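Local coordinates for protein acyl-homoserine-lactone synthase (Pseudomonas aeruginosa, PDB 1RO5) that makes the quorum-sensing autoinducer N-(3-oxododecanoyl)homoserine lactone from S-adenosyl-L-methionine and an acyl group delivered by acyl carrier protein, at residues L25-V38 and W100-K112. Numbering follows the deposited sequence.
With SO4 (sulfate ion), chain B.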
ATOM      1  N   LEU A  25       9.380   5.216   9.777  1.00 35.79           N
ATOM      2  CA  LEU A  25       9.658   4.886   8.373  1.00 36.51           C
ATOM      3  C   LEU A  25       8.805   5.707   7.461  1.00 33.56           C
ATOM      4  O   LEU A  25       9.312   6.215   6.503  1.00 35.48           O
ATOM      5  CB  LEU A  25       9.479   3.393   8.050  1.00 33.90           C
ATOM      6  CG  LEU A  25       9.752   2.982   6.626  1.00 37.59           C
ATOM      7  CD1 LEU A  25      11.098   3.542   6.112  1.00 39.24           C
ATOM      8  CD2 LEU A  25       9.920   1.496   6.539  1.00 31.39           C
ATOM      9  N   ARG A  26       7.516   5.867   7.755  1.00 32.58           N
ATOM     10  CA  ARG A  26       6.678   6.725   6.914  1.00 30.18           C
ATOM     11  C   ARG A  26       7.134   8.191   6.981  1.00 31.90           C
ATOM     12  O   ARG A  26       6.997   8.910   5.974  1.00 29.69           O
ATOM     13  CB  ARG A  26       5.245   6.630   7.374  1.00 29.22           C
ATOM     14  CG  ARG A  26       4.616   5.331   6.912  1.00 29.70           C
ATOM     15  CD  ARG A  26       3.220   5.042   7.489  1.00 30.76           C
ATOM     16  NE  ARG A  26       2.265   6.163   7.528  1.00 27.20           N
ATOM     17  CZ  ARG A  26       1.034   6.135   8.095  1.00 25.59           C
ATOM     18  NH1 ARG A  26       0.543   5.015   8.637  1.00 22.56           N
ATOM     19  NH2 ARG A  26       0.295   7.278   8.148  1.00 32.35           N
ATOM     20  N   ALA A  27       7.579   8.644   8.180  1.00 31.33           N
ATOM     21  CA  ALA A  27       8.142  10.001   8.255  1.00 35.74           C
ATOM     22  C   ALA A  27       9.445  10.144   7.413  1.00 39.38           C
ATOM     23  O   ALA A  27       9.629  11.167   6.737  1.00 38.94           O
ATOM     24  CB  ALA A  27       8.404  10.449   9.698  1.00 32.48           C
ATOM     25  N   GLN A  28      10.313   9.123   7.446  1.00 40.19           N
ATOM     26  CA  GLN A  28      11.543   9.186   6.705  1.00 44.82           C
ATOM     27  C   GLN A  28      11.211   9.278   5.226  1.00 45.78           C
ATOM     28  O   GLN A  28      11.834  10.059   4.480  1.00 46.77           O
ATOM     29  CB  GLN A  28      12.463   7.984   7.033  1.00 46.28           C
ATOM     30  CG  GLN A  28      12.945   7.966   8.554  1.00 51.86           C
ATOM     31  CD  GLN A  28      13.868   6.774   8.863  1.00 63.42           C
ATOM     32  OE1 GLN A  28      13.462   5.551   8.960  1.00 58.20           O
ATOM     33  NE2 GLN A  28      15.148   7.131   8.991  1.00 68.02           N
ATOM     34  N   VAL A  29      10.132   8.599   4.826  1.00 45.85           N
ATOM     35  CA  VAL A  29       9.709   8.686   3.426  1.00 44.92           C
ATOM     36  C   VAL A  29       8.985   9.906   3.039  1.00 44.84           C
ATOM     37  O   VAL A  29       9.342  10.481   2.062  1.00 45.46           O
ATOM     38  CB  VAL A  29       9.006   7.410   2.986  1.00 44.78           C
ATOM     39  CG1 VAL A  29       8.409   7.509   1.593  1.00 36.96           C
ATOM     40  CG2 VAL A  29      10.066   6.293   3.107  1.00 43.42           C
ATOM     41  N   PHE A  30       7.941  10.258   3.781  1.00 46.19           N
ATOM     42  CA  PHE A  30       6.955  11.306   3.423  1.00 46.18           C
ATOM     43  C   PHE A  30       7.247  12.691   4.030  1.00 48.55           C
ATOM     44  O   PHE A  30       6.543  13.619   3.736  1.00 45.83           O
ATOM     45  CB  PHE A  30       5.505  10.923   3.829  1.00 42.76           C
ATOM     46  CG  PHE A  30       4.901   9.854   2.975  1.00 41.59           C
ATOM     47  CD1 PHE A  30       5.118   8.492   3.285  1.00 38.17           C
ATOM     48  CD2 PHE A  30       4.173  10.193   1.824  1.00 38.29           C
ATOM     49  CE1 PHE A  30       4.651   7.449   2.423  1.00 40.01           C
ATOM     50  CE2 PHE A  30       3.604   9.202   1.009  1.00 38.90           C
ATOM     51  CZ  PHE A  30       3.872   7.800   1.291  1.00 42.32           C
ATOM     52  N   LYS A  31       8.222  12.814   4.925  1.00 53.67           N
ATOM     53  CA  LYS A  31       8.522  14.127   5.568  1.00 61.05           C
ATOM     54  C   LYS A  31       8.672  15.258   4.527  1.00 63.33           C
ATOM     55  O   LYS A  31       9.366  15.064   3.467  1.00 63.05           O
ATOM     56  CB  LYS A  31       9.772  14.101   6.487  1.00 62.47           C
ATOM     57  CG  LYS A  31      11.087  13.613   5.684  1.00 69.33           C
ATOM     58  CD  LYS A  31      12.408  13.917   6.441  1.00 80.53           C
ATOM     59  CE  LYS A  31      13.609  13.711   5.480  1.00 85.86           C
ATOM     60  NZ  LYS A  31      14.750  12.988   6.193  1.00 90.32           N
ATOM     61  N   GLU A  32       7.995  16.383   4.872  1.00 66.32           N
ATOM     62  CA  GLU A  32       7.814  17.609   4.048  1.00 69.77           C
ATOM     63  C   GLU A  32       7.398  17.406   2.562  1.00 69.80           C
ATOM     64  O   GLU A  32       7.395  18.437   1.817  1.00 71.60           O
ATOM     65  CB  GLU A  32       9.029  18.645   4.065  1.00 70.56           C
ATOM     66  CG  GLU A  32       9.783  18.995   5.372  1.00 76.39           C
ATOM     67  CD  GLU A  32      11.288  18.792   5.151  1.00 84.51           C
ATOM     68  OE1 GLU A  32      11.750  18.893   3.953  1.00 86.44           O
ATOM     69  OE2 GLU A  32      11.993  18.485   6.140  1.00 87.01           O
ATOM     70  N   ARG A  33       7.124  16.163   2.100  1.00 67.10           N
ATOM     71  CA  ARG A  33       6.364  16.007   0.847  1.00 65.01           C
ATOM     72  C   ARG A  33       5.136  16.872   1.085  1.00 61.63           C
ATOM     73  O   ARG A  33       4.443  16.710   2.144  1.00 64.80           O
ATOM     74  CB  ARG A  33       5.896  14.550   0.541  1.00 65.02           C
ATOM     75  CG  ARG A  33       7.019  13.522   0.342  1.00 69.16           C
ATOM     76  CD  ARG A  33       7.059  12.748  -1.103  1.00 79.42           C
ATOM     77  NE  ARG A  33       5.936  11.857  -1.517  1.00 76.25           N
ATOM     78  CZ  ARG A  33       6.124  10.635  -2.039  1.00 76.55           C
ATOM     79  NH1 ARG A  33       7.363  10.151  -2.146  1.00 77.18           N
ATOM     80  NH2 ARG A  33       5.092   9.885  -2.427  1.00 70.65           N
ATOM     81  N   LYS A  34       4.939  17.845   0.197  1.00 55.44           N
ATOM     82  CA  LYS A  34       3.717  18.614   0.125  1.00 50.54           C
ATOM     83  C   LYS A  34       2.752  17.960  -0.830  1.00 44.75           C
ATOM     84  O   LYS A  34       3.136  17.193  -1.729  1.00 41.70           O
ATOM     85  CB  LYS A  34       3.967  20.101  -0.271  1.00 54.00           C
ATOM     86  CG  LYS A  34       5.030  20.864   0.601  1.00 57.08           C
ATOM     87  CD  LYS A  34       4.370  21.730   1.694  1.00 72.89           C
ATOM     88  CE  LYS A  34       4.083  23.212   1.113  1.00 80.43           C
ATOM     89  NZ  LYS A  34       3.127  24.054   1.978  1.00 80.26           N
ATOM     90  N   GLY A  35       1.482  18.198  -0.545  1.00 41.34           N
ATOM     91  CA  GLY A  35       0.385  17.765  -1.378  1.00 38.75           C
ATOM     92  C   GLY A  35      -0.151  16.371  -0.986  1.00 39.32           C
ATOM     93  O   GLY A  35      -1.302  16.002  -1.397  1.00 36.41           O
ATOM     94  N   TRP A  36       0.625  15.619  -0.152  1.00 37.31           N
ATOM     95  CA  TRP A  36       0.172  14.276   0.191  1.00 37.62           C
ATOM     96  C   TRP A  36      -0.534  14.223   1.545  1.00 37.62           C
ATOM     97  O   TRP A  36      -0.741  13.073   2.142  1.00 35.94           O
ATOM     98  CB  TRP A  36       1.326  13.307   0.061  1.00 38.06           C
ATOM     99  CG  TRP A  36       1.676  13.077  -1.372  1.00 39.38           C
ATOM    100  CD1 TRP A  36       2.437  13.942  -2.214  1.00 41.18           C
ATOM    101  CD2 TRP A  36       1.335  11.952  -2.180  1.00 37.44           C
ATOM    102  NE1 TRP A  36       2.544  13.389  -3.471  1.00 39.93           N
ATOM    103  CE2 TRP A  36       1.915  12.162  -3.477  1.00 38.32           C
ATOM    104  CE3 TRP A  36       0.616  10.788  -1.960  1.00 38.15           C
ATOM    105  CZ2 TRP A  36       1.740  11.267  -4.523  1.00 38.58           C
ATOM    106  CZ3 TRP A  36       0.474   9.891  -3.020  1.00 37.72           C
ATOM    107  CH2 TRP A  36       1.038  10.130  -4.265  1.00 42.42           C
ATOM    108  N   ASP A  37      -0.978  15.438   1.998  1.00 36.72           N
ATOM    109  CA  ASP A  37      -1.682  15.574   3.271  1.00 38.86           C
ATOM    110  C   ASP A  37      -0.920  14.895   4.439  1.00 38.73           C
ATOM    111  O   ASP A  37      -1.492  14.086   5.197  1.00 38.16           O
ATOM    112  CB  ASP A  37      -3.035  14.889   3.131  1.00 41.38           C
ATOM    113  CG  ASP A  37      -4.110  15.704   3.709  1.00 48.07           C
ATOM    114  OD1 ASP A  37      -3.815  16.411   4.679  1.00 56.18           O
ATOM    115  OD2 ASP A  37      -5.248  15.757   3.275  1.00 53.93           O
ATOM    116  N   VAL A  38       0.368  15.201   4.547  1.00 37.15           N
ATOM    117  CA  VAL A  38       1.244  14.641   5.484  1.00 37.92           C
ATOM    118  C   VAL A  38       1.250  15.450   6.746  1.00 39.67           C
ATOM    119  O   VAL A  38       1.271  16.683   6.733  1.00 42.77           O
ATOM    120  CB  VAL A  38       2.698  14.638   4.867  1.00 39.28           C
ATOM    121  CG1 VAL A  38       3.827  14.440   5.945  1.00 37.97           C
ATOM    122  CG2 VAL A  38       2.787  13.676   3.719  1.00 34.08           C
ATOM    123  N   TRP A 100     -10.483  -2.648  -1.093  1.00 33.84           N
ATOM    124  CA  TRP A 100      -9.695  -1.981  -0.109  1.00 32.95           C
ATOM    125  C   TRP A 100      -8.820  -0.992  -0.812  1.00 32.91           C
ATOM    126  O   TRP A 100      -8.504  -1.121  -1.988  1.00 35.06           O
ATOM    127  CB  TRP A 100      -8.792  -3.029   0.602  1.00 33.18           C
ATOM    128  CG  TRP A 100      -9.422  -3.915   1.617  1.00 31.12           C
ATOM    129  CD1 TRP A 100     -10.639  -3.781   2.190  1.00 34.98           C
ATOM    130  CD2 TRP A 100      -8.843  -5.092   2.193  1.00 35.02           C
ATOM    131  NE1 TRP A 100     -10.832  -4.768   3.139  1.00 36.58           N
ATOM    132  CE2 TRP A 100      -9.750  -5.595   3.129  1.00 35.26           C
ATOM    133  CE3 TRP A 100      -7.652  -5.780   1.985  1.00 37.15           C
ATOM    134  CZ2 TRP A 100      -9.498  -6.711   3.867  1.00 38.28           C
ATOM    135  CZ3 TRP A 100      -7.398  -6.864   2.711  1.00 44.03           C
ATOM    136  CH2 TRP A 100      -8.318  -7.327   3.663  1.00 37.67           C
ATOM    137  N   GLU A 101      -8.372  -0.022  -0.075  1.00 32.70           N
ATOM    138  CA  GLU A 101      -7.452   0.955  -0.538  1.00 33.32           C
ATOM    139  C   GLU A 101      -6.094   0.779   0.099  1.00 31.96           C
ATOM    140  O   GLU A 101      -5.999   0.421   1.305  1.00 28.90           O
ATOM    141  CB  GLU A 101      -7.943   2.373  -0.155  1.00 33.55           C
ATOM    142  CG  GLU A 101      -6.955   3.375  -0.766  1.00 35.80           C
ATOM    143  CD  GLU A 101      -6.920   4.780  -0.149  1.00 32.69           C
ATOM    144  OE1 GLU A 101      -7.034   4.935   1.068  1.00 32.62           O
ATOM    145  OE2 GLU A 101      -6.684   5.689  -0.897  1.00 29.93           O
ATOM    146  N   LEU A 102      -5.046   0.929  -0.728  1.00 31.93           N
ATOM    147  CA  LEU A 102      -3.686   0.944  -0.248  1.00 30.42           C
ATOM    148  C   LEU A 102      -3.222   2.404  -0.212  1.00 31.25           C
ATOM    149  O   LEU A 102      -3.530   3.215  -1.141  1.00 27.80           O
ATOM    150  CB  LEU A 102      -2.757   0.172  -1.160  1.00 31.56           C
ATOM    151  CG  LEU A 102      -3.173  -1.220  -1.588  1.00 36.99           C
ATOM    152  CD1 LEU A 102      -2.119  -1.724  -2.479  1.00 37.21           C
ATOM    153  CD2 LEU A 102      -3.321  -2.081  -0.308  1.00 38.02           C
ATOM    154  N   SER A 103      -2.351   2.699   0.778  1.00 30.74           N
ATOM    155  CA  SER A 103      -1.805   4.017   0.918  1.00 29.85           C
ATOM    156  C   SER A 103      -0.520   4.021   1.659  1.00 30.30           C
ATOM    157  O   SER A 103      -0.165   3.033   2.271  1.00 33.14           O
ATOM    158  CB  SER A 103      -2.858   4.957   1.590  1.00 29.26           C
ATOM    159  OG  SER A 103      -3.162   4.599   2.917  1.00 27.16           O
ATOM    160  N   ARG A 104       0.226   5.118   1.635  1.00 30.35           N
ATOM    161  CA  ARG A 104       1.451   5.195   2.477  1.00 30.02           C
ATOM    162  C   ARG A 104       2.481   4.098   2.227  1.00 32.46           C
ATOM    163  O   ARG A 104       2.993   3.522   3.179  1.00 31.52           O
ATOM    164  CB  ARG A 104       1.102   5.297   3.982  1.00 29.67           C
ATOM    165  CG  ARG A 104       0.266   6.532   4.369  1.00 29.78           C
ATOM    166  CD  ARG A 104       1.048   7.783   3.999  1.00 31.63           C
ATOM    167  NE  ARG A 104       0.534   9.058   4.513  1.00 33.61           N
ATOM    168  CZ  ARG A 104       0.073  10.088   3.749  1.00 35.95           C
ATOM    169  NH1 ARG A 104       0.008  10.062   2.396  1.00 32.50           N
ATOM    170  NH2 ARG A 104      -0.287  11.187   4.338  1.00 30.58           N
ATOM    171  N   PHE A 105       2.851   3.845   0.959  1.00 33.89           N
ATOM    172  CA  PHE A 105       3.934   2.926   0.636  1.00 35.59           C
ATOM    173  C   PHE A 105       5.180   3.515   1.068  1.00 35.10           C
ATOM    174  O   PHE A 105       5.570   4.490   0.545  1.00 38.95           O
ATOM    175  CB  PHE A 105       4.153   2.503  -0.866  0.50 35.22           C
ATOM    176  CG  PHE A 105       2.917   2.269  -1.647  0.50 29.96           C
ATOM    177  CD1 PHE A 105       1.684   2.186  -1.013  0.50 32.18           C
ATOM    178  CD2 PHE A 105       2.971   2.273  -3.029  0.50 28.02           C
ATOM    179  CE1 PHE A 105       0.467   2.067  -1.757  0.50 30.45           C
ATOM    180  CE2 PHE A 105       1.777   2.109  -3.775  0.50 30.89           C
ATOM    181  CZ  PHE A 105       0.520   2.004  -3.088  0.50 26.74           C
ATOM    182  N   ALA A 106       5.892   2.901   1.963  1.00 34.25           N
ATOM    183  CA  ALA A 106       7.098   3.493   2.456  1.00 34.56           C
ATOM    184  C   ALA A 106       8.140   2.365   2.561  1.00 37.32           C
ATOM    185  O   ALA A 106       7.910   1.383   3.269  1.00 34.10           O
ATOM    186  CB  ALA A 106       6.845   4.168   3.920  1.00 33.73           C
ATOM    187  N   ILE A 107       9.281   2.529   1.866  1.00 40.56           N
ATOM    188  CA  ILE A 107      10.384   1.535   1.832  1.00 45.07           C
ATOM    189  C   ILE A 107      11.672   2.197   2.227  1.00 46.88           C
ATOM    190  O   ILE A 107      12.052   3.215   1.667  1.00 47.51           O
ATOM    191  CB  ILE A 107      10.493   0.801   0.418  1.00 45.81           C
ATOM    192  CG1 ILE A 107       9.274  -0.080   0.209  1.00 45.40           C
ATOM    193  CG2 ILE A 107      11.696  -0.154   0.376  1.00 47.32           C
ATOM    194  CD1 ILE A 107       9.349  -0.854  -0.967  1.00 51.69           C
ATOM    195  N   ASN A 108      12.325   1.632   3.215  1.00 51.06           N
ATOM    196  CA  ASN A 108      13.569   2.159   3.666  1.00 57.18           C
ATOM    197  C   ASN A 108      14.568   2.123   2.481  1.00 61.54           C
ATOM    198  O   ASN A 108      14.852   1.022   1.823  1.00 62.22           O
ATOM    199  CB  ASN A 108      14.120   1.385   4.839  1.00 56.49           C
ATOM    200  CG  ASN A 108      15.465   1.955   5.316  1.00 64.90           C
ATOM    201  OD1 ASN A 108      15.761   3.164   5.173  1.00 71.57           O
ATOM    202  ND2 ASN A 108      16.281   1.097   5.893  1.00 71.13           N
ATOM    203  N   SER A 109      15.087   3.323   2.206  1.00 64.58           N
ATOM    204  CA  SER A 109      15.956   3.494   1.037  1.00 69.27           C
ATOM    205  C   SER A 109      17.506   3.207   1.247  1.00 70.81           C
ATOM    206  O   SER A 109      18.136   2.783   0.239  1.00 71.94           O
ATOM    207  CB  SER A 109      15.712   4.894   0.491  1.00 69.61           C
ATOM    208  OG  SER A 109      16.391   5.834   1.333  1.00 69.51           O
ATOM    209  N   GLY A 110      18.047   3.433   2.489  1.00 71.44           N
ATOM    210  CA  GLY A 110      19.407   3.123   2.942  1.00 74.69           C
ATOM    211  C   GLY A 110      20.087   1.810   2.488  1.00 77.86           C
ATOM    212  O   GLY A 110      19.529   0.995   1.683  1.00 76.84           O
ATOM    213  N   GLN A 111      21.312   1.604   3.010  1.00 81.48           N
ATOM    214  CA  GLN A 111      22.216   0.421   2.703  1.00 85.81           C
ATOM    215  C   GLN A 111      21.764  -1.014   3.096  1.00 88.00           C
ATOM    216  O   GLN A 111      22.118  -2.051   2.433  1.00 87.44           O
ATOM    217  CB  GLN A 111      23.599   0.615   3.333  1.00 85.91           C
ATOM    218  CG  GLN A 111      24.431   1.685   2.664  1.00 88.34           C
ATOM    219  CD  GLN A 111      25.708   2.018   3.443  1.00 90.37           C
ATOM    220  OE1 GLN A 111      25.656   2.644   4.518  1.00 88.38           O
ATOM    221  NE2 GLN A 111      26.859   1.612   2.884  1.00 92.80           N
ATOM    222  N   LYS A 112      20.982  -1.029   4.182  1.00 90.93           N
ATOM    223  CA  LYS A 112      20.607  -2.224   4.920  1.00 93.12           C
ATOM    224  C   LYS A 112      19.377  -2.958   4.300  1.00 93.95           C
ATOM    225  O   LYS A 112      19.048  -4.063   4.735  1.00 94.20           O
ATOM    226  CB  LYS A 112      20.467  -1.863   6.429  1.00 93.71           C
ATOM    227  CG  LYS A 112      21.733  -1.152   7.069  1.00 96.31           C
ATOM    228  CD  LYS A 112      21.390  -0.310   8.338  1.00100.56           C
ATOM    229  CE  LYS A 112      22.548  -0.395   9.414  1.00103.62           C
ATOM    230  NZ  LYS A 112      22.180   0.197  10.786  1.00104.33           N
TER
HETATM  231  S   SO4 B 401      -0.070  18.999   2.284  1.00 60.59           S
HETATM  232  O1  SO4 B 401      -0.908  19.597   3.315  1.00 57.51           O
HETATM  233  O2  SO4 B 401      -1.003  18.300   1.373  1.00 45.93           O
HETATM  234  O3  SO4 B 401       0.985  18.020   2.789  1.00 63.12           O
HETATM  235  O4  SO4 B 401       0.753  20.142   1.739  1.00 60.70           O
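R104 leaves the strand 100-107 and runs across one face of the F30 ring to reach W36, D37 and V38 in the loop that follows helix 25-30. Its NH1 and NH2 both converge on the single oxygen W36 O, which lies close to the guanidinium plane; the NH2 bond to W36 O is 2.9 Å long and the straighter of the two, at 154°. On the way, R104 CD sits over one face of F30, 4.0 Å from the ring centroid in a CH-pi contact, and the guanidinium follows in a cation-pi contact with the same ring, their planes 34° apart. The bend at chi2 (-60°) folds the arginine chain along this face.

R26 crosses R104 at about a right angle, with R104 CG over one face of its guanidinium. R26 NH2 and R104 NE approach to 4.1 Å, and E45 forms salt bridges with both arginines, probably offsetting their like charges; D50 adds a second to R26. Two residues on, the methyl of A106 points into the helix and is enclosed by R26 CG, V29 CG2 (3.9 Å from A106 CB), L25 CG and the edge of F30. This small side chain is consistent with the close approach of the short helix and strand axes, 7.6 Å, nearly perpendicular to each other. L25 CD1 extends the tight packing to N108, meeting its backbone N at 3.7 Å.

Beyond N108 the loop 109-112 is exposed. At the other end K31, E32, K34 and G35 face solvent, while R33 turns back over the W36 ring; a sulfate, probably from the crystallisation liquor, accepts hydrogen bonds from G35 N and D37 N. The helix packed across the central strand is part of the alpha-beta-alpha sandwich of the acetyltransferase-like autoinducer synthases.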